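Local coordinates for protein putative phosphohistidine phosphatase, SixA (Nakamurella multipartita, PDB 4HBZ) that is a putative phosphohistidine phosphatase of the histidine phosphatase superfamily and probably removes phosphate from phosphorylated substrates through a phosphohistidine intermediate, at residues A[71-76]-A[92-97]; A[122-127]-A[152-157]. One frame throughout, in Å; residues are numbered along the deposited sequence.

Interaction 1: A[71-76]-A[92-97]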
ATOM      1  N   ALA A  71      13.478  -3.677   4.253  1.00 12.96           N
ATOM      2  CA  ALA A  71      14.471  -2.623   4.027  1.00 12.97           C
ATOM      3  C   ALA A  71      14.365  -1.567   5.147  1.00 12.41           C
ATOM      4  O   ALA A  71      13.249  -1.268   5.646  1.00 13.14           O
ATOM      5  CB  ALA A  71      14.288  -1.963   2.692  1.00 13.29           C
ATOM      6  N   ALA A  72      15.483  -0.961   5.488  1.00 12.35           N
ATOM      7  CA  ALA A  72      15.479   0.146   6.485  1.00 13.38           C
ATOM      8  C   ALA A  72      14.465   1.239   6.086  1.00 12.60           C
ATOM      9  O   ALA A  72      13.737   1.751   6.907  1.00 12.43           O
ATOM     10  CB  ALA A  72      16.856   0.726   6.681  1.00 13.45           C
ATOM     11  N   ARG A  73      14.414   1.599   4.815  1.00 12.32           N
ATOM     12  CA  ARG A  73      13.613   2.735   4.413  1.00 11.89           C
ATOM     13  C   ARG A  73      12.130   2.518   4.525  1.00 11.76           C
ATOM     14  O   ARG A  73      11.364   3.449   4.815  1.00 12.79           O
ATOM     15  CB  ARG A  73      14.003   3.216   3.006  1.00 11.71           C
ATOM     16  CG  ARG A  73      13.844   2.184   1.869  1.00 11.37           C
ATOM     17  CD  ARG A  73      14.601   2.680   0.644  1.00 12.31           C
ATOM     18  NE  ARG A  73      14.609   1.776  -0.510  1.00 12.04           N
ATOM     19  CZ  ARG A  73      15.551   0.846  -0.743  1.00 12.68           C
ATOM     20  NH1 ARG A  73      16.463   0.502   0.184  1.00 12.87           N
ATOM     21  NH2 ARG A  73      15.580   0.224  -1.906  1.00 13.18           N
ATOM     22  N   THR A  74      11.684   1.286   4.294  1.00 11.31           N
ATOM     23  CA  THR A  74      10.297   0.906   4.494  1.00 11.35           C
ATOM     24  C   THR A  74       9.971   0.783   6.006  1.00 11.66           C
ATOM     25  O   THR A  74       8.969   1.278   6.481  1.00 12.41           O
ATOM     26  CB  THR A  74       9.979  -0.396   3.715  1.00 12.12           C
ATOM     27  OG1 THR A  74      11.081  -1.292   3.866  1.00 12.41           O
ATOM     28  CG2 THR A  74       9.825  -0.101   2.222  1.00 11.72           C
ATOM     29  N   ARG A  75      10.860   0.168   6.781  1.00 12.61           N
ATOM     30  CA  ARG A  75      10.721   0.119   8.250  1.00 12.88           C
ATOM     31  C   ARG A  75      10.618   1.525   8.842  1.00 12.63           C
ATOM     32  O   ARG A  75       9.749   1.765   9.688  1.00 13.72           O
ATOM     33  CB  ARG A  75      11.896  -0.621   8.887  1.00 14.56           C
ATOM     34  CG  ARG A  75      11.943  -2.093   8.597  1.00 14.94           C
ATOM     35  CD  ARG A  75      13.220  -2.714   9.188  1.00 17.11           C
ATOM     36  NE  ARG A  75      13.332  -4.147   8.963  1.00 17.73           N
ATOM     37  CZ  ARG A  75      12.805  -5.100   9.747  1.00 19.71           C
ATOM     38  NH1 ARG A  75      12.159  -4.804  10.890  1.00 19.99           N
ATOM     39  NH2 ARG A  75      13.001  -6.370   9.410  1.00 23.56           N
ATOM     40  N   GLN A  76      11.485   2.407   8.386  1.00 12.83           N
ATOM     41  CA  GLN A  76      11.528   3.765   8.900  1.00 13.43           C
ATOM     42  C   GLN A  76      10.312   4.559   8.474  1.00 13.50           C
ATOM     43  O   GLN A  76       9.792   5.394   9.227  1.00 12.92           O
ATOM     44  CB  GLN A  76      12.812   4.472   8.441  1.00 13.59           C
ATOM     45  CG  GLN A  76      14.031   3.931   9.185  1.00 15.36           C
ATOM     46  CD  GLN A  76      15.337   4.444   8.628  1.00 16.98           C
ATOM     47  OE1 GLN A  76      15.353   5.303   7.770  1.00 19.60           O
ATOM     48  NE2 GLN A  76      16.467   3.880   9.081  1.00 19.28           N
ATOM     49  N   GLU A  92       9.956 -10.838   1.098  1.00 15.14           N
ATOM     50  CA  GLU A  92       9.212 -10.926  -0.157  1.00 15.89           C
ATOM     51  C   GLU A  92       8.809  -9.558  -0.677  1.00 15.01           C
ATOM     52  O   GLU A  92       8.695  -9.385  -1.887  1.00 16.14           O
ATOM     53  CB  GLU A  92       7.967 -11.801  -0.018  1.00 17.43           C
ATOM     54  CG  GLU A  92       8.225 -13.299   0.298  1.00 20.77           C
ATOM     55  CD  GLU A  92       8.555 -13.634   1.743  1.00 23.49           C
ATOM     56  OE1 GLU A  92       8.782 -12.781   2.624  1.00 19.53           O
ATOM     57  OE2 GLU A  92       8.638 -14.856   2.001  1.00 27.20           O
ATOM     58  N   LEU A  93       8.647  -8.554   0.199  1.00 12.70           N
ATOM     59  CA  LEU A  93       8.255  -7.216  -0.235  1.00 12.29           C
ATOM     60  C   LEU A  93       9.453  -6.388  -0.668  1.00 12.33           C
ATOM     61  O   LEU A  93       9.263  -5.306  -1.197  1.00 12.74           O
ATOM     62  CB  LEU A  93       7.459  -6.486   0.825  1.00 12.64           C
ATOM     63  CG  LEU A  93       5.938  -6.578   0.784  1.00 13.70           C
ATOM     64  CD1 LEU A  93       5.446  -8.012   0.817  1.00 14.46           C
ATOM     65  CD2 LEU A  93       5.279  -5.735   1.855  1.00 14.91           C
ATOM     66  N   TYR A  94      10.670  -6.877  -0.453  1.00 12.63           N
ATOM     67  CA  TYR A  94      11.893  -6.202  -0.910  1.00 12.77           C
ATOM     68  C   TYR A  94      12.237  -6.766  -2.297  1.00 13.45           C
ATOM     69  O   TYR A  94      13.034  -7.662  -2.456  1.00 15.18           O
ATOM     70  CB  TYR A  94      13.012  -6.390   0.092  1.00 13.38           C
ATOM     71  CG  TYR A  94      14.317  -5.744  -0.320  1.00 13.66           C
ATOM     72  CD1 TYR A  94      14.445  -4.368  -0.410  1.00 13.06           C
ATOM     73  CD2 TYR A  94      15.452  -6.519  -0.575  1.00 14.78           C
ATOM     74  CE1 TYR A  94      15.612  -3.771  -0.734  1.00 12.75           C
ATOM     75  CE2 TYR A  94      16.655  -5.920  -0.914  1.00 14.89           C
ATOM     76  CZ  TYR A  94      16.706  -4.520  -1.013  1.00 15.15           C
ATOM     77  OH  TYR A  94      17.945  -3.963  -1.326  1.00 15.56           O
ATOM     78  N   GLY A  95      11.578  -6.212  -3.298  1.00 12.90           N
ATOM     79  CA  GLY A  95      11.759  -6.633  -4.673  1.00 13.00           C
ATOM     80  C   GLY A  95      10.767  -7.603  -5.220  1.00 13.32           C
ATOM     81  O   GLY A  95      10.832  -7.945  -6.397  1.00 13.27           O
ATOM     82  N   GLY A  96       9.800  -8.055  -4.409  1.00 12.75           N
ATOM     83  CA  GLY A  96       8.734  -8.858  -4.923  1.00 12.56           C
ATOM     84  C   GLY A  96       7.884  -8.124  -5.942  1.00 11.91           C
ATOM     85  O   GLY A  96       7.885  -6.897  -5.999  1.00 11.76           O
ATOM     86  N   GLY A  97       7.182  -8.901  -6.745  1.00 12.64           N
ATOM     87  CA  GLY A  97       6.216  -8.367  -7.729  1.00 12.16           C
ATOM     88  C   GLY A  97       4.791  -8.328  -7.179  1.00 12.24           C
ATOM     89  O   GLY A  97       4.527  -8.609  -6.011  1.00 12.79           O
TER
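Tyr94 and Arg73 meet because of how each leaves its backbone. In Tyr94, CG stands anti to the backbone N (chi1 179°), which carries the ring out beside Ala71. In Arg73, CG lies between the backbone N and the carbonyl carbon (chi1 60°). From there the chain runs extended to NE and brings the guanidinium to the same ring.

Ala71 makes the closest contact. Its CB points at the other segment and lies 3.9 Å from CD1 of Tyr94; CE1 of Tyr94 comes next. The methyl meets this side of the ring obliquely. Arg73 adds a looser contact: its NH2 is 4.2 Å from CE1 of Tyr94, near the plane of the ring and at its edge. The guanidinium and ring planes stand 81° apart, so the two groups are not stacked.

The polar ends are joined through a third residue. Asp36 OD2 takes a salt bridge from Arg73 NH2 and is hydrogen-bonded to Tyr94 OH. One carboxylate oxygen thus ties the two side chains together and probably fixes the rotation of both. The Tyr94 ring also packs edge-to-face on His37 and meets the ring of His120.

Ala71 is the N-cap residue of helix 72-81. Its carbonyl O accepts a hydrogen bond from Arg75 N, 3.0 Å from Ala71 O, which begins the helical bonding. The contact joins the start of this helix to the loop between strand 86-90 and helix 98-106. Both elements belong to the α/β fold of the histidine phosphatases. Arg73 touches both His27 and His120. This grouping is consistent with the phosphate pocket of the superfamily, which is built from two histidines and arginines.

Interaction 2: A[122-127]-A[152-157]; sequences PTIPAT and RHFAAG
Pro125 and Phe154 form a CH-pi contact. CB of Pro125 lies over one face of the ring, 4.2 Å from the centroid of the Phe154 ring and 26° off its normal. Its nearest ring atom is CG of Phe154, 3.8 Å from CB of Pro125. The proline CG and CD extend the cover towards CB and CD1 of Phe154.

The other contact is aliphatic. CG2 of Ile124 reaches CE1 of Phe154 at 3.6 Å, and the CZ atom comes next. This methyl is anti to the backbone N of Ile124. It meets the far end of the ring obliquely, while Pro125 covers the end near CB.

The polar bonds lie inside one segment or lead to other parts of the chain. Thr127 OG1 donates to Thr123 O at 2.8 Å from above the carbonyl plane, and Thr127 N bonds to the same oxygen. The carbonyl O of Phe154 accepts from Arg26 NH1.

With an alanine here in place of Phe154 the ring is gone, and a gap is likely to open between the loop and the Pro125 and Ile124 side chains. The loop meets the N-terminal part of helix 123-138. Between the two segments the contact is apolar, so it probably depends on close fit rather than charge.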
ATOM      1  N   PRO A 122       8.637  -0.334  -8.628  1.00 13.20           N
ATOM      2  CA  PRO A 122       7.383  -0.147  -9.328  1.00 13.60           C
ATOM      3  C   PRO A 122       6.260  -1.039  -8.834  1.00 12.47           C
ATOM      4  O   PRO A 122       5.074  -0.906  -9.246  1.00 13.18           O
ATOM      5  CB  PRO A 122       7.748  -0.497 -10.771  1.00 14.58           C
ATOM      6  CG  PRO A 122       8.879  -1.494 -10.622  1.00 15.69           C
ATOM      7  CD  PRO A 122       9.668  -0.974  -9.469  1.00 14.92           C
ATOM      8  N   THR A 123       6.548  -2.000  -7.948  1.00 11.37           N
ATOM      9  CA  THR A 123       5.540  -2.978  -7.627  1.00 11.45           C
ATOM     10  C   THR A 123       4.312  -2.390  -6.919  1.00 12.04           C
ATOM     11  O   THR A 123       3.206  -2.791  -7.195  1.00 12.48           O
ATOM     12  CB  THR A 123       6.153  -4.103  -6.729  1.00 12.34           C
ATOM     13  OG1 THR A 123       7.107  -4.801  -7.546  1.00 11.85           O
ATOM     14  CG2 THR A 123       5.104  -5.061  -6.140  1.00 13.14           C
ATOM     15  N   ILE A 124       4.525  -1.435  -6.038  1.00 11.58           N
ATOM     16  CA  ILE A 124       3.387  -0.903  -5.286  1.00 11.56           C
ATOM     17  C   ILE A 124       2.310  -0.293  -6.217  1.00 11.36           C
ATOM     18  O   ILE A 124       1.131  -0.691  -6.181  1.00 12.21           O
ATOM     19  CB  ILE A 124       3.849   0.023  -4.163  1.00 11.85           C
ATOM     20  CG1 ILE A 124       4.442  -0.771  -2.966  1.00 12.55           C
ATOM     21  CG2 ILE A 124       2.728   0.953  -3.679  1.00 11.81           C
ATOM     22  CD1 ILE A 124       3.467  -1.566  -2.105  1.00 15.45           C
ATOM     23  N   PRO A 125       2.706   0.659  -7.060  1.00 11.97           N
ATOM     24  CA  PRO A 125       1.688   1.197  -8.006  1.00 12.14           C
ATOM     25  C   PRO A 125       1.161   0.163  -9.004  1.00 11.88           C
ATOM     26  O   PRO A 125      -0.020   0.205  -9.344  1.00 12.38           O
ATOM     27  CB  PRO A 125       2.375   2.360  -8.675  1.00 13.15           C
ATOM     28  CG  PRO A 125       3.800   2.231  -8.339  1.00 13.15           C
ATOM     29  CD  PRO A 125       3.956   1.414  -7.111  1.00 12.20           C
ATOM     30  N   ALA A 126       1.987  -0.774  -9.410  1.00 12.01           N
ATOM     31  CA  ALA A 126       1.531  -1.829 -10.324  1.00 11.82           C
ATOM     32  C   ALA A 126       0.453  -2.665  -9.663  1.00 11.27           C
ATOM     33  O   ALA A 126      -0.480  -3.145 -10.350  1.00 11.46           O
ATOM     34  CB  ALA A 126       2.681  -2.717 -10.724  1.00 12.80           C
ATOM     35  N   THR A 127       0.600  -2.939  -8.377  1.00 11.39           N
ATOM     36  CA  THR A 127      -0.356  -3.695  -7.633  1.00 11.30           C
ATOM     37  C   THR A 127      -1.707  -2.976  -7.597  1.00 11.59           C
ATOM     38  O   THR A 127      -2.743  -3.563  -7.815  1.00 11.43           O
ATOM     39  CB  THR A 127       0.147  -4.008  -6.214  1.00 11.69           C
ATOM     40  OG1 THR A 127       1.398  -4.760  -6.264  1.00 11.91           O
ATOM     41  CG2 THR A 127      -0.841  -4.797  -5.444  1.00 12.85           C
ATOM     42  N   ARG A 152      -0.540   7.029 -12.059  1.00 14.97           N
ATOM     43  CA  ARG A 152       0.536   7.295 -12.960  1.00 16.25           C
ATOM     44  C   ARG A 152       1.661   8.101 -12.322  1.00 16.05           C
ATOM     45  O   ARG A 152       2.810   8.042 -12.786  1.00 18.53           O
ATOM     46  CB  ARG A 152      -0.006   8.019 -14.191  1.00 16.96           C
ATOM     47  CG  ARG A 152      -0.508   9.461 -13.961  1.00 17.22           C
ATOM     48  CD  ARG A 152      -1.186   9.978 -15.198  1.00 18.48           C
ATOM     49  NE  ARG A 152      -1.664  11.357 -15.101  1.00 17.66           N
ATOM     50  CZ  ARG A 152      -2.801  11.725 -14.522  1.00 18.44           C
ATOM     51  NH1 ARG A 152      -3.636  10.836 -13.976  1.00 19.16           N
ATOM     52  NH2 ARG A 152      -3.137  13.012 -14.507  1.00 18.56           N
ATOM     53  N   HIS A 153       1.328   8.865 -11.289  1.00 15.36           N
ATOM     54  CA  HIS A 153       2.318   9.540 -10.456  1.00 15.51           C
ATOM     55  C   HIS A 153       2.319   8.885  -9.105  1.00 14.14           C
ATOM     56  O   HIS A 153       1.262   8.746  -8.468  1.00 15.47           O
ATOM     57  CB  HIS A 153       1.964  11.003 -10.330  1.00 15.85           C
ATOM     58  CG  HIS A 153       2.113  11.735 -11.620  1.00 17.25           C
ATOM     59  ND1 HIS A 153       1.049  12.329 -12.251  1.00 19.65           N
ATOM     60  CD2 HIS A 153       3.179  11.887 -12.454  1.00 20.13           C
ATOM     61  CE1 HIS A 153       1.449  12.825 -13.410  1.00 18.79           C
ATOM     62  NE2 HIS A 153       2.729  12.559 -13.568  1.00 22.29           N
ATOM     63  N   PHE A 154       3.483   8.390  -8.704  1.00 12.96           N
ATOM     64  CA  PHE A 154       3.559   7.620  -7.475  1.00 12.06           C
ATOM     65  C   PHE A 154       4.944   7.759  -6.888  1.00 11.94           C
ATOM     66  O   PHE A 154       5.695   6.783  -6.703  1.00 13.61           O
ATOM     67  CB  PHE A 154       3.113   6.146  -7.732  1.00 11.30           C
ATOM     68  CG  PHE A 154       2.414   5.497  -6.555  1.00 11.06           C
ATOM     69  CD1 PHE A 154       3.119   5.068  -5.453  1.00 11.62           C
ATOM     70  CD2 PHE A 154       1.051   5.375  -6.531  1.00 12.53           C
ATOM     71  CE1 PHE A 154       2.496   4.502  -4.360  1.00 11.03           C
ATOM     72  CE2 PHE A 154       0.430   4.797  -5.455  1.00 11.93           C
ATOM     73  CZ  PHE A 154       1.152   4.356  -4.363  1.00 11.37           C
ATOM     74  N   ALA A 155       5.282   9.000  -6.502  1.00 12.96           N
ATOM     75  CA  ALA A 155       6.600   9.299  -5.940  1.00 13.19           C
ATOM     76  C   ALA A 155       6.776   8.690  -4.567  1.00 13.00           C
ATOM     77  O   ALA A 155       5.813   8.322  -3.922  1.00 12.42           O
ATOM     78  CB  ALA A 155       6.718  10.814  -5.805  1.00 14.70           C
ATOM     79  N   ALA A 156       8.003   8.609  -4.099  1.00 12.66           N
ATOM     80  CA  ALA A 156       8.307   8.104  -2.788  1.00 11.74           C
ATOM     81  C   ALA A 156       7.448   8.810  -1.733  1.00 11.70           C
ATOM     82  O   ALA A 156       7.416  10.042  -1.652  1.00 13.42           O
ATOM     83  CB  ALA A 156       9.787   8.334  -2.479  1.00 12.20           C
ATOM     84  N   GLY A 157       6.757   8.017  -0.919  1.00 11.02           N
ATOM     85  CA  GLY A 157       5.877   8.521   0.127  1.00 10.69           C
ATOM     86  C   GLY A 157       4.408   8.521  -0.224  1.00 10.79           C
ATOM     87  O   GLY A 157       3.548   8.720   0.642  1.00 11.46           O
TER

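Overall arrangement
Both contacts are largely buried, and each sets a loop against the beginning of a helix. Interaction 1 uses helix 72-81 and lies farther from the centre of the chain, with a partly exposed tyrosine. Interaction 2 uses helix 123-138 and lies nearer the centre of the chain, though Pro125 is partly exposed and close to a bound triethylene glycol. Their chemistry differs. The first mixes a methyl contact with charged and hydroxyl groups that share an aspartate; the second is wholly apolar across its segments. Their centres are about 13 Å apart. They touch directly through a probable hydrogen bond, 2.7 Å from Gly96 O to Thr123 OG1, which links the 92-97 loop to helix 123-138.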